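Local atomic coordinates of beta-mannosidase (Trichoderma harzianum, PDB entry 4CVU), a protein that probably hydrolyses beta-mannosidic linkages with retention of anomeric configuration, as a fungal beta-mannosidase of glycoside hydrolase family 2. Residues A104-D110 with P214-L220; L226-D232 with S257-T263; Q322-V328 with S342-F348. The contacts are given in a common frame with arbitrary orientation. Numbering follows the deposited sequence.

Contact 1 (A104-D110 with P214-L220); sequences ATWLVFD and PGRIVQL
V108 and V218, both t rotamers, meet at the apolar centre, V108 CG2 and V218 CG2 3.9 Å apart. On the same face W106 CD1 lies 4.1 Å from L220 CD1; on the reverse, L107 CD2 sits 3.8 Å from I217 CG1. Beta-branched and aromatic side chains favour strand backbone angles. Y227, L229 and L261 of the next domain cover the face of V108, V218 and L220. The strands run antiparallel at 159°, axes 4.7 Å apart. Hydrogen-bonded pairs are A104–L220 (A104 N–L220 O and L220 N–A104 O, both 2.8 Å), W106–V218 (W106 N–V218 O 2.8 Å, V218 N–W106 O 2.9 Å) and V108–R216 (V108 N–R216 O 2.9 Å, R216 N–V108 O 2.8 Å); T105–Q219, L107–I217 and F109–G215 are non-hydrogen-bonded. G215 fits because a CB would crowd F109. This is the central pair of a four-stranded sheet in the galactose-binding-like beta-sandwich. Outward, Q219 NE2 donates to T105 OG1 (3.0 Å) and to S98 O. D110 N reaches P214 O at 2.9 Å. R216, chi1 p, brings NH1 to D110 OD1 and NH2 to D110 OD2, both 2.9 Å. These paired charges neutralise each other at the end of an apolar face.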
loop_
_atom_site.group_PDB
_atom_site.type_symbol
_atom_site.label_atom_id
_atom_site.label_comp_id
_atom_site.label_asym_id
_atom_site.label_seq_id
_atom_site.Cartn_x
_atom_site.Cartn_y
_atom_site.Cartn_z
ATOM N N ALA A 104 5.024 5.070 -52.807
ATOM C CA ALA A 104 4.873 3.828 -52.060
ATOM C C ALA A 104 4.731 4.168 -50.564
ATOM O O ALA A 104 5.557 4.900 -50.011
ATOM C CB ALA A 104 6.063 2.911 -52.280
ATOM N N THR A 105 3.689 3.625 -49.930
ATOM C CA THR A 105 3.425 3.865 -48.516
ATOM C C THR A 105 3.650 2.577 -47.745
ATOM O O THR A 105 2.958 1.592 -47.979
ATOM C CB THR A 105 1.978 4.343 -48.301
ATOM O OG1 THR A 105 1.738 5.536 -49.066
ATOM C CG2 THR A 105 1.705 4.657 -46.821
ATOM N N TRP A 106 4.603 2.613 -46.804
ATOM C CA TRP A 106 4.943 1.465 -45.965
ATOM C C TRP A 106 4.620 1.700 -44.482
ATOM O O TRP A 106 4.749 2.808 -43.972
ATOM C CB TRP A 106 6.439 1.154 -46.084
ATOM C CG TRP A 106 6.849 0.646 -47.425
ATOM C CD1 TRP A 106 7.195 1.399 -48.520
ATOM C CD2 TRP A 106 6.969 -0.723 -47.826
ATOM N NE1 TRP A 106 7.524 0.581 -49.575
ATOM C CE2 TRP A 106 7.391 -0.727 -49.181
ATOM C CE3 TRP A 106 6.751 -1.944 -47.182
ATOM C CZ2 TRP A 106 7.604 -1.914 -49.898
ATOM C CZ3 TRP A 106 6.968 -3.115 -47.867
ATOM C CH2 TRP A 106 7.382 -3.099 -49.240
ATOM N N LEU A 107 4.203 0.631 -43.813
ATOM C CA LEU A 107 4.204 0.577 -42.349
ATOM C C LEU A 107 5.497 -0.099 -41.932
ATOM O O LEU A 107 5.819 -1.190 -42.408
ATOM C CB LEU A 107 3.014 -0.228 -41.821
ATOM C CG LEU A 107 1.619 0.230 -42.239
ATOM C CD1 LEU A 107 0.554 -0.696 -41.677
ATOM C CD2 LEU A 107 1.377 1.655 -41.793
ATOM N N VAL A 108 6.238 0.542 -41.040
ATOM C CA VAL A 108 7.440 -0.069 -40.480
ATOM C C VAL A 108 7.291 -0.159 -38.968
ATOM O O VAL A 108 7.129 0.854 -38.304
ATOM C CB VAL A 108 8.721 0.707 -40.848
ATOM C CG1 VAL A 108 9.946 -0.019 -40.312
ATOM C CG2 VAL A 108 8.844 0.856 -42.371
ATOM N N PHE A 109 7.359 -1.386 -38.455
ATOM C CA PHE A 109 7.179 -1.674 -37.024
ATOM C C PHE A 109 8.443 -2.296 -36.459
ATOM O O PHE A 109 8.826 -3.403 -36.841
ATOM C CB PHE A 109 6.020 -2.651 -36.811
ATOM C CG PHE A 109 4.671 -2.115 -37.220
ATOM C CD1 PHE A 109 4.070 -1.093 -36.497
ATOM C CD2 PHE A 109 3.982 -2.663 -38.294
ATOM C CE1 PHE A 109 2.826 -0.604 -36.831
ATOM C CE2 PHE A 109 2.727 -2.181 -38.645
ATOM C CZ PHE A 109 2.154 -1.144 -37.924
ATOM N N ASP A 110 9.115 -1.583 -35.570
ATOM C CA ASP A 110 10.337 -2.120 -34.979
ATOM C C ASP A 110 10.042 -3.199 -33.908
ATOM O O ASP A 110 10.939 -3.999 -33.556
ATOM C CB ASP A 110 11.215 -1.011 -34.404
ATOM C CG ASP A 110 11.796 -0.111 -35.474
ATOM O OD1 ASP A 110 11.561 -0.321 -36.689
ATOM O OD2 ASP A 110 12.473 0.844 -35.099
ATOM N N PRO A 214 9.334 1.243 -31.225
ATOM C CA PRO A 214 8.846 2.280 -32.148
ATOM C C PRO A 214 8.410 1.829 -33.518
ATOM O O PRO A 214 8.706 0.746 -33.968
ATOM C CB PRO A 214 10.062 3.184 -32.341
ATOM C CG PRO A 214 10.797 3.081 -31.083
ATOM C CD PRO A 214 10.736 1.619 -30.804
ATOM N N GLY A 215 7.650 2.682 -34.162
ATOM C CA GLY A 215 7.093 2.375 -35.460
ATOM C C GLY A 215 6.744 3.636 -36.209
ATOM O O GLY A 215 6.609 4.700 -35.620
ATOM N N ARG A 216 6.603 3.524 -37.516
ATOM C CA ARG A 216 6.275 4.693 -38.311
ATOM C C ARG A 216 5.720 4.354 -39.674
ATOM O O ARG A 216 5.733 3.220 -40.078
ATOM C CB ARG A 216 7.459 5.649 -38.389
ATOM C CG ARG A 216 8.506 5.381 -39.427
ATOM C CD ARG A 216 9.455 4.237 -39.158
ATOM N NE ARG A 216 10.142 4.288 -37.884
ATOM C CZ ARG A 216 10.774 3.251 -37.369
ATOM N NH1 ARG A 216 10.818 2.123 -38.017
ATOM N NH2 ARG A 216 11.304 3.313 -36.178
ATOM N N ILE A 217 5.196 5.369 -40.346
ATOM C CA ILE A 217 4.762 5.244 -41.729
ATOM C C ILE A 217 5.754 5.946 -42.635
ATOM O O ILE A 217 6.162 7.061 -42.349
ATOM C CB ILE A 217 3.385 5.848 -41.984
ATOM C CG1 ILE A 217 2.362 5.276 -41.017
ATOM C CG2 ILE A 217 2.925 5.496 -43.371
ATOM C CD1 ILE A 217 1.028 5.993 -41.021
ATOM N N VAL A 218 6.184 5.257 -43.692
ATOM C CA VAL A 218 7.164 5.810 -44.621
ATOM C C VAL A 218 6.531 5.937 -46.011
ATOM O O VAL A 218 6.072 4.937 -46.562
ATOM C CB VAL A 218 8.405 4.916 -44.727
ATOM C CG1 VAL A 218 9.480 5.575 -45.592
ATOM C CG2 VAL A 218 8.960 4.600 -43.355
ATOM N N GLN A 219 6.484 7.169 -46.539
ATOM C CA GLN A 219 6.076 7.427 -47.923
ATOM C C GLN A 219 7.281 7.742 -48.821
ATOM O O GLN A 219 7.989 8.731 -48.623
ATOM C CB GLN A 219 5.016 8.521 -48.015
ATOM C CG GLN A 219 3.620 7.930 -48.045
ATOM C CD GLN A 219 2.529 8.949 -48.287
ATOM O OE1 GLN A 219 2.691 10.141 -48.026
ATOM N NE2 GLN A 219 1.401 8.473 -48.798
ATOM N N LEU A 220 7.495 6.861 -49.799
ATOM C CA LEU A 220 8.646 6.933 -50.713
ATOM C C LEU A 220 8.204 7.304 -52.122
ATOM O O LEU A 220 7.338 6.639 -52.684
ATOM C CB LEU A 220 9.359 5.584 -50.785
ATOM C CG LEU A 220 9.805 4.998 -49.460
ATOM C CD1 LEU A 220 10.409 3.627 -49.724
ATOM C CD2 LEU A 220 10.789 5.913 -48.748
#

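Contact 2 (L226-D232 with S257-T263); sequences LYSLNTD and SLDFLGT. With MAN (alpha-D-mannopyranose), chain E.
Strands 227-232 and 257-261 run antiparallel at 141°, axes 4.4 Å apart. Y227 pairs with L261 (Y227 N to L261 O 2.7 Å, L261 N to Y227 O 2.9 Å) and D232 with S257 (D232 N to S257 O 2.8 Å, S257 N to D232 O 2.9 Å). Between them lies a classic beta bulge: L229 and N230 share one partner, with L229 N on D259 O at 3.0 Å and D259 N on N230 O at 2.8 Å. L229 takes phi/psi of -87/-47, which inserts the extra residue and sharpens the twist. Beyond L261 a cis peptide leads into G262.

Apolar packing gathers at the L261 end. L226 CD1 lies over the F260 ring, 4.2 Å from its centroid, a CH-pi contact with F260 in the p rotamer. L229 CD1 touches L261 CG at 3.8 Å, and Y227 CD2 is 4.1 Å from L261 CD1.

Polar groups and waters dominate the remainder. One water bridges S228 OG (2.6 Å), T231 OG1 (3.0 Å), which also bonds S342, and D259 O (2.6 Å); a second links N230 ND2 (2.9 Å) to D259 OD2 (2.7 Å). Mannose O6 donates to D259 OD1 at 2.7 Å; this sugar belongs to a glycan attached to the protein. S257 OG bonds T300.

In this first pair of the family 2 Ig-like beta-sandwich, the D259 carboxylate thus serves both R473, by a salt bridge, and the glycan mannose, while its main chain takes both bulge bonds.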
loop_
_atom_site.group_PDB
_atom_site.type_symbol
_atom_site.label_atom_id
_atom_site.label_comp_id
_atom_site.label_asym_id
_atom_site.label_seq_id
_atom_site.Cartn_x
_atom_site.Cartn_y
_atom_site.Cartn_z
ATOM N N LEU A 226 15.767 6.542 -50.502
ATOM C CA LEU A 226 15.367 5.258 -49.948
ATOM C C LEU A 226 15.178 5.402 -48.407
ATOM O O LEU A 226 15.550 6.415 -47.827
ATOM C CB LEU A 226 16.426 4.203 -50.252
ATOM C CG LEU A 226 16.817 4.069 -51.732
ATOM C CD1 LEU A 226 17.834 2.951 -51.893
ATOM C CD2 LEU A 226 15.595 3.811 -52.593
ATOM N N TYR A 227 14.599 4.384 -47.783
ATOM C CA TYR A 227 14.450 4.335 -46.318
ATOM C C TYR A 227 15.292 3.206 -45.710
ATOM O O TYR A 227 15.241 2.080 -46.173
ATOM C CB TYR A 227 12.987 4.143 -45.929
ATOM C CG TYR A 227 12.848 3.891 -44.441
ATOM C CD1 TYR A 227 12.961 4.931 -43.533
ATOM C CD2 TYR A 227 12.673 2.607 -43.955
ATOM C CE1 TYR A 227 12.875 4.704 -42.161
ATOM C CE2 TYR A 227 12.602 2.366 -42.595
ATOM C CZ TYR A 227 12.686 3.414 -41.700
ATOM O OH TYR A 227 12.596 3.151 -40.339
ATOM N N SER A 228 16.036 3.508 -44.658
ATOM C CA SER A 228 16.923 2.524 -44.034
ATOM C C SER A 228 16.169 1.660 -43.010
ATOM O O SER A 228 15.611 2.179 -42.051
ATOM C CB SER A 228 18.078 3.234 -43.332
ATOM O OG SER A 228 18.855 2.299 -42.626
ATOM N N LEU A 229 16.161 0.347 -43.221
ATOM C CA LEU A 229 15.541 -0.586 -42.277
ATOM C C LEU A 229 16.481 -1.024 -41.163
ATOM O O LEU A 229 16.098 -1.040 -39.991
ATOM C CB LEU A 229 15.063 -1.848 -43.006
ATOM C CG LEU A 229 13.784 -1.686 -43.816
ATOM C CD1 LEU A 229 13.663 -2.791 -44.844
ATOM C CD2 LEU A 229 12.560 -1.637 -42.909
ATOM N N ASN A 230 17.697 -1.395 -41.540
ATOM C CA ASN A 230 18.638 -2.089 -40.654
ATOM C C ASN A 230 20.032 -2.099 -41.332
ATOM O O ASN A 230 20.133 -2.159 -42.560
ATOM C CB ASN A 230 18.166 -3.532 -40.415
ATOM C CG ASN A 230 18.931 -4.233 -39.307
ATOM O OD1 ASN A 230 19.545 -3.587 -38.469
ATOM N ND2 ASN A 230 18.860 -5.567 -39.273
ATOM N N THR A 231 21.097 -2.063 -40.535
ATOM C CA THR A 231 22.465 -1.948 -41.071
ATOM C C THR A 231 23.440 -2.825 -40.281
ATOM O O THR A 231 23.577 -2.667 -39.066
ATOM C CB THR A 231 22.929 -0.482 -41.026
ATOM O OG1 THR A 231 22.081 0.331 -41.870
ATOM C CG2 THR A 231 24.377 -0.350 -41.499
ATOM N N ASP A 232 24.089 -3.760 -40.976
ATOM C CA ASP A 232 25.092 -4.646 -40.379
ATOM C C ASP A 232 26.458 -4.067 -40.702
ATOM O O ASP A 232 26.840 -4.003 -41.889
ATOM C CB ASP A 232 24.932 -6.065 -40.931
ATOM C CG ASP A 232 25.908 -7.082 -40.287
ATOM O OD1 ASP A 232 26.971 -6.682 -39.733
ATOM O OD2 ASP A 232 25.614 -8.311 -40.388
ATOM N N SER A 257 26.651 -3.627 -44.741
ATOM C CA SER A 257 25.538 -4.204 -45.474
ATOM C C SER A 257 24.241 -3.521 -45.011
ATOM O O SER A 257 23.893 -3.540 -43.806
ATOM C CB SER A 257 25.500 -5.719 -45.243
ATOM O OG SER A 257 24.518 -6.328 -46.055
ATOM N N LEU A 258 23.541 -2.899 -45.945
ATOM C CA LEU A 258 22.382 -2.054 -45.607
ATOM C C LEU A 258 21.062 -2.600 -46.153
ATOM O O LEU A 258 20.947 -2.812 -47.365
ATOM C CB LEU A 258 22.585 -0.659 -46.182
ATOM C CG LEU A 258 23.456 0.331 -45.402
ATOM C CD1 LEU A 258 24.936 -0.001 -45.466
ATOM C CD2 LEU A 258 23.211 1.737 -45.968
ATOM N N ASP A 259 20.074 -2.790 -45.269
ATOM C CA ASP A 259 18.713 -3.150 -45.661
ATOM C C ASP A 259 17.874 -1.875 -45.838
ATOM O O ASP A 259 18.080 -0.906 -45.119
ATOM C CB ASP A 259 18.066 -4.067 -44.612
ATOM C CG ASP A 259 18.872 -5.342 -44.377
ATOM O OD1 ASP A 259 19.414 -5.869 -45.357
ATOM O OD2 ASP A 259 18.984 -5.804 -43.207
ATOM N N PHE A 260 16.940 -1.880 -46.794
ATOM C CA PHE A 260 16.184 -0.663 -47.143
ATOM C C PHE A 260 14.828 -0.946 -47.819
ATOM O O PHE A 260 14.536 -2.071 -48.208
ATOM C CB PHE A 260 17.046 0.241 -48.045
ATOM C CG PHE A 260 17.488 -0.425 -49.341
ATOM C CD1 PHE A 260 16.678 -0.405 -50.470
ATOM C CD2 PHE A 260 18.698 -1.102 -49.415
ATOM C CE1 PHE A 260 17.073 -1.050 -51.653
ATOM C CE2 PHE A 260 19.092 -1.746 -50.581
ATOM C CZ PHE A 260 18.285 -1.726 -51.704
ATOM N N LEU A 261 13.995 0.084 -47.897
ATOM C CA LEU A 261 12.860 0.140 -48.816
ATOM C C LEU A 261 13.079 1.375 -49.751
ATOM O O LEU A 261 13.725 2.307 -49.328
ATOM C CB LEU A 261 11.558 0.303 -48.019
ATOM C CG LEU A 261 11.263 -0.658 -46.860
ATOM C CD1 LEU A 261 10.217 -0.082 -45.913
ATOM C CD2 LEU A 261 10.828 -2.038 -47.332
ATOM N N GLY A 262 12.640 1.429 -51.012
ATOM C CA GLY A 262 12.254 0.333 -51.882
ATOM C C GLY A 262 13.254 0.103 -53.040
ATOM O O GLY A 262 13.984 -0.896 -53.036
ATOM N N THR A 263 13.311 0.994 -54.038
ATOM C CA THR A 263 14.024 0.659 -55.318
ATOM C C THR A 263 15.422 1.286 -55.514
ATOM O O THR A 263 15.547 2.478 -55.776
ATOM C CB THR A 263 13.182 1.018 -56.559
ATOM O OG1 THR A 263 11.867 0.473 -56.435
ATOM C CG2 THR A 263 13.822 0.464 -57.821
HETATM C C1 MAN E . 17.585 -12.289 -46.330
HETATM C C2 MAN E . 16.450 -11.673 -47.118
HETATM C C3 MAN E . 17.019 -10.675 -48.118
HETATM C C4 MAN E . 17.996 -9.700 -47.433
HETATM C C5 MAN E . 18.973 -10.400 -46.502
HETATM C C6 MAN E . 19.789 -9.396 -45.695
HETATM O O2 MAN E . 15.579 -10.981 -46.232
HETATM O O3 MAN E . 15.952 -9.935 -48.679
HETATM O O4 MAN E . 18.790 -9.028 -48.391
HETATM O O5 MAN E . 18.309 -11.270 -45.651
HETATM O O6 MAN E . 18.979 -8.522 -44.942
HETATM O O HOH W 1 20.025 0.536 -44.061
HETATM O O HOH W 2 17.238 -6.738 -41.370
#

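Contact 3 (Q322-V328 with S342-F348); sequences QLYNITV and SQRRVGF
Y324 and F348, both chi1 m, make the aromatic bump: the rings meet obliquely, centroids 5.5 Å apart and planes at 82°, with Y324 CD2 3.6 Å from F348 CD1. Beside them I326 CG2 fits against V346 CG1 at 3.6 Å. Antiparallel at 154°, axes 4.7 Å apart, the strands have hydrogen-bonded pairs Y324–V346 (Y324 N–V346 O and V346 N–Y324 O, both 2.8 Å), I326–R344 (I326 N–R344 O 3.0 Å, R344 N–I326 O 3.1 Å) and V328–S342 (V328 N–S342 O 2.8 Å, S342 N–V328 O 2.9 Å). They form a beta hairpin at the end of the Ig-like sandwich sheet, where I326 and V328 face V254, A256 and L258. On the reverse face, L323 CD1 lies over one face of the R345 guanidinium (chi1 t), 3.6 Å from R345 NE; R345 NH2 hydrogen-bonds E438. G347 is the hollow that takes L323: L323 CD2 lies 4.1 Å from G347 CA, and a CB there would be tight. A water joins Q322 O (2.9 Å) to F348 N (2.8 Å).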
loop_
_atom_site.group_PDB
_atom_site.type_symbol
_atom_site.label_atom_id
_atom_site.label_comp_id
_atom_site.label_asym_id
_atom_site.label_seq_id
_atom_site.Cartn_x
_atom_site.Cartn_y
_atom_site.Cartn_z
ATOM N N GLN A 322 37.444 3.767 -26.973
ATOM C CA GLN A 322 37.504 4.470 -28.249
ATOM C C GLN A 322 36.391 4.019 -29.181
ATOM O O GLN A 322 36.284 2.842 -29.509
ATOM C CB GLN A 322 38.851 4.217 -28.925
ATOM C CG GLN A 322 39.063 5.023 -30.202
ATOM C CD GLN A 322 39.255 6.509 -29.924
ATOM O OE1 GLN A 322 40.158 6.896 -29.180
ATOM N NE2 GLN A 322 38.409 7.347 -30.534
ATOM N N LEU A 323 35.588 4.969 -29.621
ATOM C CA LEU A 323 34.523 4.683 -30.567
ATOM C C LEU A 323 34.648 5.636 -31.749
ATOM O O LEU A 323 35.256 6.689 -31.619
ATOM C CB LEU A 323 33.134 4.831 -29.908
ATOM C CG LEU A 323 32.907 3.820 -28.786
ATOM C CD1 LEU A 323 31.634 4.170 -28.049
ATOM C CD2 LEU A 323 32.865 2.380 -29.320
ATOM N N TYR A 324 34.016 5.265 -32.863
ATOM C CA TYR A 324 34.001 6.081 -34.054
ATOM C C TYR A 324 32.610 6.100 -34.660
ATOM O O TYR A 324 31.908 5.106 -34.592
ATOM C CB TYR A 324 34.994 5.513 -35.094
ATOM C CG TYR A 324 36.460 5.574 -34.710
ATOM C CD1 TYR A 324 37.211 6.722 -34.948
ATOM C CD2 TYR A 324 37.120 4.465 -34.182
ATOM C CE1 TYR A 324 38.559 6.787 -34.624
ATOM C CE2 TYR A 324 38.456 4.516 -33.852
ATOM C CZ TYR A 324 39.180 5.679 -34.084
ATOM O OH TYR A 324 40.505 5.735 -33.757
ATOM N N ASN A 325 32.230 7.216 -35.272
ATOM C CA ASN A 325 31.040 7.261 -36.109
ATOM C C ASN A 325 31.385 6.901 -37.565
ATOM O O ASN A 325 32.333 7.430 -38.128
ATOM C CB ASN A 325 30.360 8.630 -36.025
ATOM C CG ASN A 325 29.727 8.892 -34.644
ATOM O OD1 ASN A 325 29.544 7.966 -33.844
ATOM N ND2 ASN A 325 29.366 10.148 -34.372
ATOM N N ILE A 326 30.618 5.988 -38.146
ATOM C CA ILE A 326 30.750 5.600 -39.527
ATOM C C ILE A 326 29.437 5.930 -40.194
ATOM O O ILE A 326 28.393 5.372 -39.830
ATOM C CB ILE A 326 31.140 4.107 -39.713
ATOM C CG1 ILE A 326 31.144 3.717 -41.202
ATOM C CG2 ILE A 326 30.219 3.166 -38.970
ATOM C CD1 ILE A 326 31.794 2.373 -41.496
ATOM N N THR A 327 29.494 6.868 -41.145
ATOM C CA THR A 327 28.355 7.208 -41.983
ATOM C C THR A 327 28.577 6.579 -43.361
ATOM O O THR A 327 29.636 6.772 -43.982
ATOM C CB THR A 327 28.179 8.737 -42.101
ATOM O OG1 THR A 327 28.032 9.306 -40.795
ATOM C CG2 THR A 327 26.959 9.096 -42.931
ATOM N N VAL A 328 27.583 5.821 -43.825
ATOM C CA VAL A 328 27.656 5.088 -45.092
ATOM C C VAL A 328 26.629 5.653 -46.051
ATOM O O VAL A 328 25.449 5.647 -45.742
ATOM C CB VAL A 328 27.342 3.589 -44.897
ATOM C CG1 VAL A 328 27.406 2.850 -46.225
ATOM C CG2 VAL A 328 28.290 2.949 -43.899
ATOM N N SER A 342 23.215 5.901 -43.871
ATOM C CA SER A 342 23.048 5.191 -42.587
ATOM C C SER A 342 24.238 5.508 -41.709
ATOM O O SER A 342 25.364 5.546 -42.194
ATOM C CB SER A 342 22.982 3.682 -42.812
ATOM O OG SER A 342 22.712 3.003 -41.605
ATOM N N GLN A 343 23.992 5.742 -40.426
ATOM C CA GLN A 343 25.048 6.048 -39.480
ATOM C C GLN A 343 24.960 5.142 -38.257
ATOM O O GLN A 343 23.895 4.949 -37.712
ATOM C CB GLN A 343 24.942 7.501 -39.058
ATOM C CG GLN A 343 26.057 7.949 -38.139
ATOM C CD GLN A 343 25.972 9.430 -37.833
ATOM O OE1 GLN A 343 25.549 10.232 -38.679
ATOM N NE2 GLN A 343 26.373 9.808 -36.626
ATOM N N ARG A 344 26.092 4.577 -37.866
ATOM C CA ARG A 344 26.229 3.816 -36.646
ATOM C C ARG A 344 27.464 4.269 -35.864
ATOM O O ARG A 344 28.392 4.851 -36.428
ATOM C CB ARG A 344 26.336 2.324 -36.992
ATOM C CG ARG A 344 25.060 1.708 -37.576
ATOM C CD ARG A 344 23.869 1.820 -36.641
ATOM N NE ARG A 344 22.699 1.083 -37.104
ATOM C CZ ARG A 344 21.727 1.577 -37.866
ATOM N NH1 ARG A 344 21.751 2.816 -38.289
ATOM N NH2 ARG A 344 20.707 0.812 -38.202
ATOM N N ARG A 345 27.490 3.981 -34.568
ATOM C CA ARG A 345 28.700 4.183 -33.772
ATOM C C ARG A 345 29.378 2.830 -33.545
ATOM O O ARG A 345 28.743 1.865 -33.139
ATOM C CB ARG A 345 28.388 4.898 -32.457
ATOM C CG ARG A 345 29.643 5.224 -31.655
ATOM C CD ARG A 345 29.393 6.127 -30.455
ATOM N NE ARG A 345 28.614 5.457 -29.423
ATOM C CZ ARG A 345 28.288 5.963 -28.238
ATOM N NH1 ARG A 345 28.692 7.171 -27.883
ATOM N NH2 ARG A 345 27.572 5.227 -27.388
ATOM N N VAL A 346 30.665 2.759 -33.833
ATOM C CA VAL A 346 31.395 1.487 -33.847
ATOM C C VAL A 346 32.717 1.531 -33.078
ATOM O O VAL A 346 33.198 2.583 -32.719
ATOM C CB VAL A 346 31.666 1.035 -35.314
ATOM C CG1 VAL A 346 30.361 0.958 -36.088
ATOM C CG2 VAL A 346 32.631 1.980 -36.033
ATOM N N GLY A 347 33.314 0.362 -32.868
ATOM C CA GLY A 347 34.645 0.251 -32.274
ATOM C C GLY A 347 35.518 -0.722 -33.050
ATOM O O GLY A 347 35.011 -1.640 -33.721
ATOM N N PHE A 348 36.825 -0.505 -32.973
ATOM C CA PHE A 348 37.804 -1.407 -33.529
ATOM C C PHE A 348 38.360 -2.242 -32.409
ATOM O O PHE A 348 39.121 -1.751 -31.585
ATOM C CB PHE A 348 38.927 -0.632 -34.241
ATOM C CG PHE A 348 38.489 0.008 -35.512
ATOM C CD1 PHE A 348 37.874 1.249 -35.501
ATOM C CD2 PHE A 348 38.686 -0.636 -36.735
ATOM C CE1 PHE A 348 37.468 1.839 -36.694
ATOM C CE2 PHE A 348 38.276 -0.063 -37.917
ATOM C CZ PHE A 348 37.669 1.176 -37.898
HETATM O O HOH W 3 37.945 1.659 -31.585
#

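Contacts 1 and 2 abut, centres 12 Å apart, across the boundary between the galactose-binding-like and Ig-like sandwiches: L261 CD1 packs 3.8 Å from W106 CG, and Y227 OH lies 3.1 Å from R216 NH1. Contacts 2 and 3, 17 Å between centres, belong to one sheet that curls until its outermost strands approach each other; T231 OG1 and S342 OG, 2.8 Å apart, probably share a hydrogen bond, and L258 CD1 touches V328 CG1 at 3.8 Å. Contacts 1 and 3 do not touch, their nearest atoms being about 9 Å apart. The mannose at contact 2 is part of an attached glycan and marks no substrate pocket; in family 2 catalysis takes place in the (beta/alpha)8 barrel.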